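Long-range contacts in tRNA-splicing endonuclease (Sulfolobus tokodaii, PDB 2CV8), which probably cleaves precursor tRNA at its two splice sites to release the intron, leaving 2',3'-cyclic phosphate and 5'-hydroxyl ends: residues L20-G28 with E52-L62; D8-A18 with I42-L50. One frame throughout, in Å; residues are numbered along the deposited sequence.

Contact 1 (L20-G28 with E52-L62); sequences LIYKMGYYG and EGVYLVKKGKL
Tyr27 and Glu52 bring the two backbones to 6.9 Å between their CA atoms, while at the other end Ile21 CA and Lys61 CA stand 8.3 Å apart. Glu52 sends its carboxylate across on a chain extended beyond CG (chi2 -173°), and OE2 of Glu52 takes the N-H of Gly28 at 2.7 Å in a nearly straight bond (171°), on its syn side but tilted out of the carboxylate plane. OE1 accepts a weak hydrogen bond from Ser49 N at the start of helix 50-58, and Arg105, which binds Gly28 O, makes a long, weak ion pair with OE2; these neighbours would partly offset a buried negative charge. An alanine here takes the carboxylate away and would probably leave the N-H of Gly28 without its acceptor and Arg105 without a nearby negative charge. Glycine suits position 28 because its backbone phi is positive.

Leu56 is the forked centre of the apolar part. Leu56 CD2 lies over one face of the Tyr27 ring, 3.8 Å from its centroid, as a CH-pi contact, while Leu56 CD1 meets Ile21 CG2 at 3.7 Å. Tyr27 OH comes to the edge of the Tyr55 ring, in its plane, 3.4 Å from Tyr55 CE2; the Tyr55 hydroxyl itself is hydrogen-bonded to Glu99. A Schellman motif at Gly60 turns the chain back after helix 50-58, letting Leu62 CD1 approach Ile21 CD1 at 4.4 Å.

The contact thus joins the C-terminal part of helix 15-25 and its following loop to helix 50-58 in the N-terminal domain. Leu48 of strand 46-49 packs against Tyr27, Leu56 and Leu62, and helix 87-99 adds Tyr94 and a cation-pi contact from Arg98 to Tyr27.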
# COMPACT_ATOMS: atom_id res chain seq x y z
N LEU B 20 12.54 9.58 33.86
CA LEU B 20 11.28 10.31 33.86
C LEU B 20 10.74 10.45 32.43
O LEU B 20 9.59 10.13 32.15
CB LEU B 20 11.45 11.69 34.50
CG LEU B 20 11.91 11.68 35.96
CD1 LEU B 20 11.95 13.10 36.48
CD2 LEU B 20 10.96 10.83 36.80
N ILE B 21 11.60 10.93 31.54
CA ILE B 21 11.24 11.11 30.14
C ILE B 21 10.78 9.78 29.53
O ILE B 21 9.89 9.74 28.68
CB ILE B 21 12.45 11.65 29.33
CG1 ILE B 21 12.87 13.02 29.88
CG2 ILE B 21 12.08 11.76 27.86
CD1 ILE B 21 14.15 13.58 29.31
N TYR B 22 11.39 8.69 29.98
CA TYR B 22 11.05 7.37 29.48
C TYR B 22 9.74 6.93 30.08
O TYR B 22 8.91 6.31 29.41
CB TYR B 22 12.15 6.37 29.84
CG TYR B 22 11.96 5.02 29.18
CD1 TYR B 22 12.20 4.85 27.82
CD2 TYR B 22 11.53 3.93 29.93
CE1 TYR B 22 12.01 3.61 27.21
CE2 TYR B 22 11.33 2.68 29.32
CZ TYR B 22 11.58 2.53 27.97
OH TYR B 22 11.40 1.30 27.38
N LYS B 23 9.54 7.22 31.36
CA LYS B 23 8.30 6.85 32.03
C LYS B 23 7.12 7.54 31.36
O LYS B 23 6.08 6.92 31.14
CB LYS B 23 8.35 7.22 33.52
CG LYS B 23 8.73 6.07 34.44
CD LYS B 23 8.57 6.43 35.91
CE LYS B 23 8.74 5.21 36.80
NZ LYS B 23 10.09 4.57 36.65
N MSE B 24 7.30 8.82 31.03
CA MSE B 24 6.26 9.61 30.38
C MSE B 24 5.45 8.78 29.37
O MSE B 24 4.22 8.78 29.40
CB MSE B 24 6.87 10.82 29.66
CG MSE B 24 7.42 11.91 30.58
SE MSE B 24 8.14 13.43 29.58
CE MSE B 24 6.52 13.86 28.60
N GLY B 25 6.15 8.07 28.49
CA GLY B 25 5.46 7.27 27.50
C GLY B 25 6.37 6.49 26.59
O GLY B 25 6.13 6.40 25.40
N TYR B 26 7.42 5.90 27.15
CA TYR B 26 8.36 5.11 26.36
C TYR B 26 9.02 5.91 25.24
O TYR B 26 8.87 5.61 24.06
CB TYR B 26 7.67 3.88 25.77
CG TYR B 26 7.04 2.98 26.82
CD1 TYR B 26 5.74 3.21 27.27
CD2 TYR B 26 7.75 1.91 27.37
CE1 TYR B 26 5.16 2.39 28.24
CE2 TYR B 26 7.18 1.09 28.34
CZ TYR B 26 5.88 1.33 28.77
OH TYR B 26 5.30 0.51 29.71
N TYR B 27 9.75 6.95 25.63
CA TYR B 27 10.47 7.78 24.68
C TYR B 27 11.95 7.40 24.75
O TYR B 27 12.46 7.03 25.81
CB TYR B 27 10.32 9.26 25.02
CG TYR B 27 8.94 9.83 24.80
CD1 TYR B 27 7.95 9.71 25.77
CD2 TYR B 27 8.63 10.50 23.62
CE1 TYR B 27 6.69 10.25 25.57
CE2 TYR B 27 7.37 11.04 23.41
CZ TYR B 27 6.40 10.91 24.38
OH TYR B 27 5.16 11.44 24.16
N GLY B 28 12.64 7.51 23.61
CA GLY B 28 14.05 7.20 23.57
C GLY B 28 14.44 5.78 23.95
O GLY B 28 13.61 4.97 24.35
N GLU B 52 11.71 12.48 18.22
CA GLU B 52 11.21 12.44 19.59
C GLU B 52 11.51 13.76 20.32
O GLU B 52 10.63 14.34 20.98
CB GLU B 52 11.86 11.30 20.36
CG GLU B 52 11.49 9.93 19.86
CD GLU B 52 12.02 8.84 20.75
OE1 GLU B 52 13.26 8.73 20.87
OE2 GLU B 52 11.21 8.10 21.34
N GLY B 53 12.75 14.22 20.21
CA GLY B 53 13.13 15.46 20.87
C GLY B 53 12.31 16.66 20.43
O GLY B 53 11.88 17.46 21.27
N VAL B 54 12.11 16.80 19.13
CA VAL B 54 11.34 17.91 18.60
C VAL B 54 9.91 17.83 19.14
O VAL B 54 9.31 18.85 19.48
CB VAL B 54 11.34 17.90 17.03
CG1 VAL B 54 10.41 18.98 16.48
CG2 VAL B 54 12.76 18.16 16.52
N TYR B 55 9.37 16.62 19.24
CA TYR B 55 8.02 16.45 19.76
C TYR B 55 7.95 16.91 21.22
O TYR B 55 7.12 17.75 21.57
CB TYR B 55 7.57 14.98 19.68
CG TYR B 55 6.16 14.77 20.17
CD1 TYR B 55 5.09 15.42 19.56
CD2 TYR B 55 5.89 13.96 21.27
CE1 TYR B 55 3.79 15.28 20.03
CE2 TYR B 55 4.58 13.81 21.75
CZ TYR B 55 3.54 14.48 21.12
OH TYR B 55 2.25 14.36 21.57
N LEU B 56 8.83 16.34 22.06
CA LEU B 56 8.87 16.69 23.47
C LEU B 56 9.08 18.18 23.72
O LEU B 56 8.48 18.76 24.63
CB LEU B 56 9.97 15.89 24.17
CG LEU B 56 9.70 14.38 24.23
CD1 LEU B 56 10.85 13.68 24.95
CD2 LEU B 56 8.37 14.12 24.95
N VAL B 57 9.93 18.81 22.91
CA VAL B 57 10.15 20.24 23.06
C VAL B 57 8.82 20.95 22.82
O VAL B 57 8.38 21.76 23.63
CB VAL B 57 11.18 20.75 22.04
CG1 VAL B 57 11.06 22.26 21.91
CG2 VAL B 57 12.59 20.36 22.49
N LYS B 58 8.18 20.63 21.70
CA LYS B 58 6.90 21.23 21.35
C LYS B 58 5.87 20.99 22.45
O LYS B 58 4.97 21.80 22.65
CB LYS B 58 6.40 20.64 20.03
CG LYS B 58 5.06 21.18 19.55
CD LYS B 58 4.45 20.22 18.54
CE LYS B 58 3.07 20.67 18.07
NZ LYS B 58 3.14 21.83 17.14
N LYS B 59 6.01 19.87 23.16
CA LYS B 59 5.07 19.53 24.22
C LYS B 59 5.44 20.23 25.53
O LYS B 59 4.76 20.05 26.55
CB LYS B 59 5.04 18.02 24.46
CG LYS B 59 4.57 17.19 23.28
CD LYS B 59 3.23 17.66 22.71
CE LYS B 59 2.14 17.65 23.74
NZ LYS B 59 0.82 17.96 23.12
N GLY B 60 6.52 21.00 25.49
CA GLY B 60 6.98 21.72 26.66
C GLY B 60 7.54 20.82 27.74
O GLY B 60 7.83 21.28 28.85
N LYS B 61 7.67 19.54 27.43
CA LYS B 61 8.19 18.59 28.40
C LYS B 61 9.72 18.46 28.33
O LYS B 61 10.31 17.66 29.05
CB LYS B 61 7.56 17.21 28.17
CG LYS B 61 6.20 17.02 28.83
CD LYS B 61 5.08 17.70 28.07
CE LYS B 61 3.73 17.29 28.64
NZ LYS B 61 2.58 17.78 27.80
N LEU B 62 10.35 19.26 27.48
CA LEU B 62 11.80 19.16 27.32
C LEU B 62 12.48 20.38 26.70
O LEU B 62 11.96 20.99 25.76
CB LEU B 62 12.12 17.94 26.46
CG LEU B 62 13.55 17.72 25.98
CD1 LEU B 62 14.44 17.44 27.16
CD2 LEU B 62 13.56 16.55 25.03

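Contact 2 (D8-A18 with I42-L50); sequences DKILIKNIEDA and INSELILSL
Ile10 pairs with Leu48 and Ile12 with Leu46 as the hydrogen-bonded pairs of an antiparallel ladder, strands 9-12 and 46-49 running at 156° to each other. The two are neighbours in the mixed sheet of the N-terminal domain, with strand 2-6 on the far side of strand 9-12. These four side chains share the buried face. Ile12 and Leu46 lie side by side, their CB atoms 3.6 Å apart, and Ile10 CD1 reaches Leu50 CD2 at 4.2 Å. Helix 15-25 folds over this face, where Ala18 CB sits 3.5 Å from Leu46 CB; a residue this small allows the helix to come close to the strand.

On the other face Leu11 turns CG anti to its own N (chi1 -173°), which lays Leu11 CD1 into the hollow between Glu45 CG at 4.0 Å and Ile47 CG1 at 4.2 Å. Lys9 crosses Ile47, CD against CG2, a use of its aliphatic stem that suits a lysine on the more exposed face. Ile15 fills the bend around Ile42 and Asn43, its CG2 3.9 Å from Ile42 O.

Past the ladder a water links Asp8 O to Leu50 N. Backbone bonds fix the register, the Leu46 N to Ile12 O bond being weak, while side-chain contacts are chiefly apolar and depend on shape.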
# COMPACT_ATOMS: atom_id res chain seq x y z
N ASP B 8 22.69 14.24 15.05
CA ASP B 8 21.31 14.02 14.64
C ASP B 8 20.48 13.41 15.78
O ASP B 8 19.33 13.00 15.58
CB ASP B 8 21.28 13.09 13.43
CG ASP B 8 22.02 11.79 13.66
OD1 ASP B 8 21.99 10.92 12.77
OD2 ASP B 8 22.65 11.64 14.73
N LYS B 9 21.07 13.35 16.97
CA LYS B 9 20.39 12.80 18.13
C LYS B 9 20.48 13.69 19.36
O LYS B 9 21.25 14.65 19.40
CB LYS B 9 20.93 11.41 18.42
CG LYS B 9 20.41 10.38 17.44
CD LYS B 9 20.85 8.97 17.77
CE LYS B 9 20.08 7.96 16.93
NZ LYS B 9 20.14 8.28 15.47
N ILE B 10 19.68 13.37 20.37
CA ILE B 10 19.66 14.14 21.61
C ILE B 10 19.98 13.28 22.82
O ILE B 10 19.30 12.29 23.10
CB ILE B 10 18.30 14.83 21.79
CG1 ILE B 10 18.16 15.91 20.72
CG2 ILE B 10 18.17 15.42 23.17
CD1 ILE B 10 16.81 16.52 20.65
N LEU B 11 21.02 13.68 23.54
CA LEU B 11 21.50 12.96 24.70
C LEU B 11 20.88 13.44 26.01
O LEU B 11 20.78 14.64 26.26
CB LEU B 11 23.02 13.13 24.77
CG LEU B 11 23.86 12.35 25.78
CD1 LEU B 11 23.85 10.87 25.43
CD2 LEU B 11 25.27 12.90 25.77
N ILE B 12 20.44 12.50 26.84
CA ILE B 12 19.89 12.83 28.16
C ILE B 12 20.89 12.23 29.15
O ILE B 12 20.83 11.02 29.43
CB ILE B 12 18.50 12.17 28.40
CG1 ILE B 12 17.48 12.69 27.38
CG2 ILE B 12 18.02 12.48 29.83
CD1 ILE B 12 17.08 14.13 27.57
N LYS B 13 21.79 13.06 29.66
CA LYS B 13 22.84 12.62 30.58
C LYS B 13 22.40 12.33 32.01
O LYS B 13 22.97 11.45 32.66
CB LYS B 13 23.98 13.65 30.59
CG LYS B 13 23.54 15.08 30.85
CD LYS B 13 24.57 16.07 30.35
CE LYS B 13 24.75 15.98 28.83
NZ LYS B 13 25.66 17.02 28.27
N ASN B 14 21.41 13.05 32.52
CA ASN B 14 20.92 12.82 33.87
C ASN B 14 20.00 11.59 33.91
O ASN B 14 18.99 11.55 33.21
CB ASN B 14 20.15 14.06 34.37
CG ASN B 14 19.44 13.82 35.68
OD1 ASN B 14 18.57 12.95 35.78
ND2 ASN B 14 19.80 14.59 36.70
N ILE B 15 20.34 10.60 34.74
CA ILE B 15 19.52 9.39 34.85
C ILE B 15 18.11 9.58 35.40
O ILE B 15 17.18 8.87 35.00
CB ILE B 15 20.24 8.29 35.68
CG1 ILE B 15 21.44 7.76 34.90
CG2 ILE B 15 19.29 7.14 35.97
CD1 ILE B 15 22.06 6.54 35.51
N GLU B 16 17.92 10.52 36.32
CA GLU B 16 16.59 10.78 36.85
C GLU B 16 15.75 11.31 35.70
O GLU B 16 14.67 10.78 35.40
CB GLU B 16 16.62 11.83 37.97
CG GLU B 16 17.30 11.37 39.25
CD GLU B 16 17.25 12.43 40.32
OE1 GLU B 16 16.13 12.83 40.72
OE2 GLU B 16 18.33 12.87 40.77
N ASP B 17 16.25 12.36 35.06
CA ASP B 17 15.59 12.99 33.92
C ASP B 17 15.30 11.93 32.87
O ASP B 17 14.20 11.87 32.31
CB ASP B 17 16.49 14.07 33.32
CG ASP B 17 16.58 15.31 34.19
OD1 ASP B 17 16.67 15.16 35.43
OD2 ASP B 17 16.58 16.43 33.64
N ALA B 18 16.30 11.09 32.62
CA ALA B 18 16.17 10.00 31.66
C ALA B 18 14.98 9.11 32.03
O ALA B 18 14.03 9.01 31.27
CB ALA B 18 17.45 9.17 31.64
N ILE B 42 16.68 1.34 33.89
CA ILE B 42 17.51 2.22 33.07
C ILE B 42 18.62 2.83 33.94
O ILE B 42 18.34 3.47 34.95
CB ILE B 42 16.68 3.39 32.44
CG1 ILE B 42 15.67 2.83 31.43
CG2 ILE B 42 17.62 4.40 31.76
CD1 ILE B 42 14.77 3.89 30.80
N ASN B 43 19.87 2.64 33.52
CA ASN B 43 21.01 3.18 34.27
C ASN B 43 21.98 3.88 33.36
O ASN B 43 23.04 4.33 33.80
CB ASN B 43 21.75 2.07 35.00
CG ASN B 43 20.92 1.45 36.09
OD1 ASN B 43 20.06 0.60 35.84
ND2 ASN B 43 21.17 1.87 37.33
N SER B 44 21.64 3.97 32.09
CA SER B 44 22.51 4.63 31.14
C SER B 44 21.74 5.77 30.50
O SER B 44 20.51 5.75 30.45
CB SER B 44 22.98 3.64 30.07
OG SER B 44 21.89 3.03 29.41
N GLU B 45 22.48 6.77 30.02
CA GLU B 45 21.90 7.94 29.38
C GLU B 45 20.82 7.59 28.38
O GLU B 45 20.96 6.67 27.59
CB GLU B 45 23.00 8.76 28.70
CG GLU B 45 24.14 7.96 28.12
CD GLU B 45 25.26 7.74 29.12
OE1 GLU B 45 26.34 7.27 28.72
OE2 GLU B 45 25.05 8.03 30.31
N LEU B 46 19.72 8.33 28.43
CA LEU B 46 18.60 8.11 27.54
C LEU B 46 18.93 8.78 26.21
O LEU B 46 19.37 9.92 26.18
CB LEU B 46 17.34 8.74 28.17
CG LEU B 46 15.92 8.35 27.76
CD1 LEU B 46 15.47 9.13 26.55
CD2 LEU B 46 15.87 6.84 27.51
N ILE B 47 18.74 8.06 25.12
CA ILE B 47 19.00 8.64 23.81
C ILE B 47 17.72 8.86 23.01
O ILE B 47 16.99 7.93 22.71
CB ILE B 47 20.00 7.78 23.02
CG1 ILE B 47 21.40 8.03 23.58
CG2 ILE B 47 19.94 8.13 21.53
CD1 ILE B 47 22.52 7.53 22.71
N LEU B 48 17.46 10.12 22.68
CA LEU B 48 16.27 10.49 21.92
C LEU B 48 16.63 10.88 20.51
O LEU B 48 17.65 11.51 20.27
CB LEU B 48 15.55 11.67 22.58
CG LEU B 48 14.86 11.50 23.94
CD1 LEU B 48 14.27 12.85 24.36
CD2 LEU B 48 13.76 10.42 23.85
N SER B 49 15.78 10.51 19.56
CA SER B 49 15.99 10.86 18.17
C SER B 49 15.44 12.27 17.98
O SER B 49 14.64 12.74 18.80
CB SER B 49 15.23 9.89 17.27
OG SER B 49 13.83 9.96 17.49
N LEU B 50 15.87 12.95 16.92
CA LEU B 50 15.38 14.30 16.67
C LEU B 50 13.85 14.33 16.62
O LEU B 50 13.23 15.25 17.14
CB LEU B 50 15.96 14.86 15.38
CG LEU B 50 17.33 15.51 15.59
CD1 LEU B 50 17.98 15.83 14.25
CD2 LEU B 50 17.16 16.76 16.44
O HOH W 1 17.31 11.01 14.95

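Contact 1 is the more buried of the two and joins helix 15-25 and the loop after it to helix 50-58, mainly through side chains; contact 2 is partly buried, with one face of its strand pair turned to the interior and the other carrying partly exposed and exposed residues. Both use helix 15-25, and strand 46-49 runs directly into helix 50-58; their segments alternate along the chain. They meet at a common apolar layer: Leu48 CD1 touches Leu56 CD1 at 3.6 Å and Ile12 CD1 touches Ile21 CD1 at 3.5 Å. Contact 1 adds aromatic rings and a buried carboxylate, whereas contact 2 relies on a ladder of main-chain bonds, as befits neighbouring strands within one sheet.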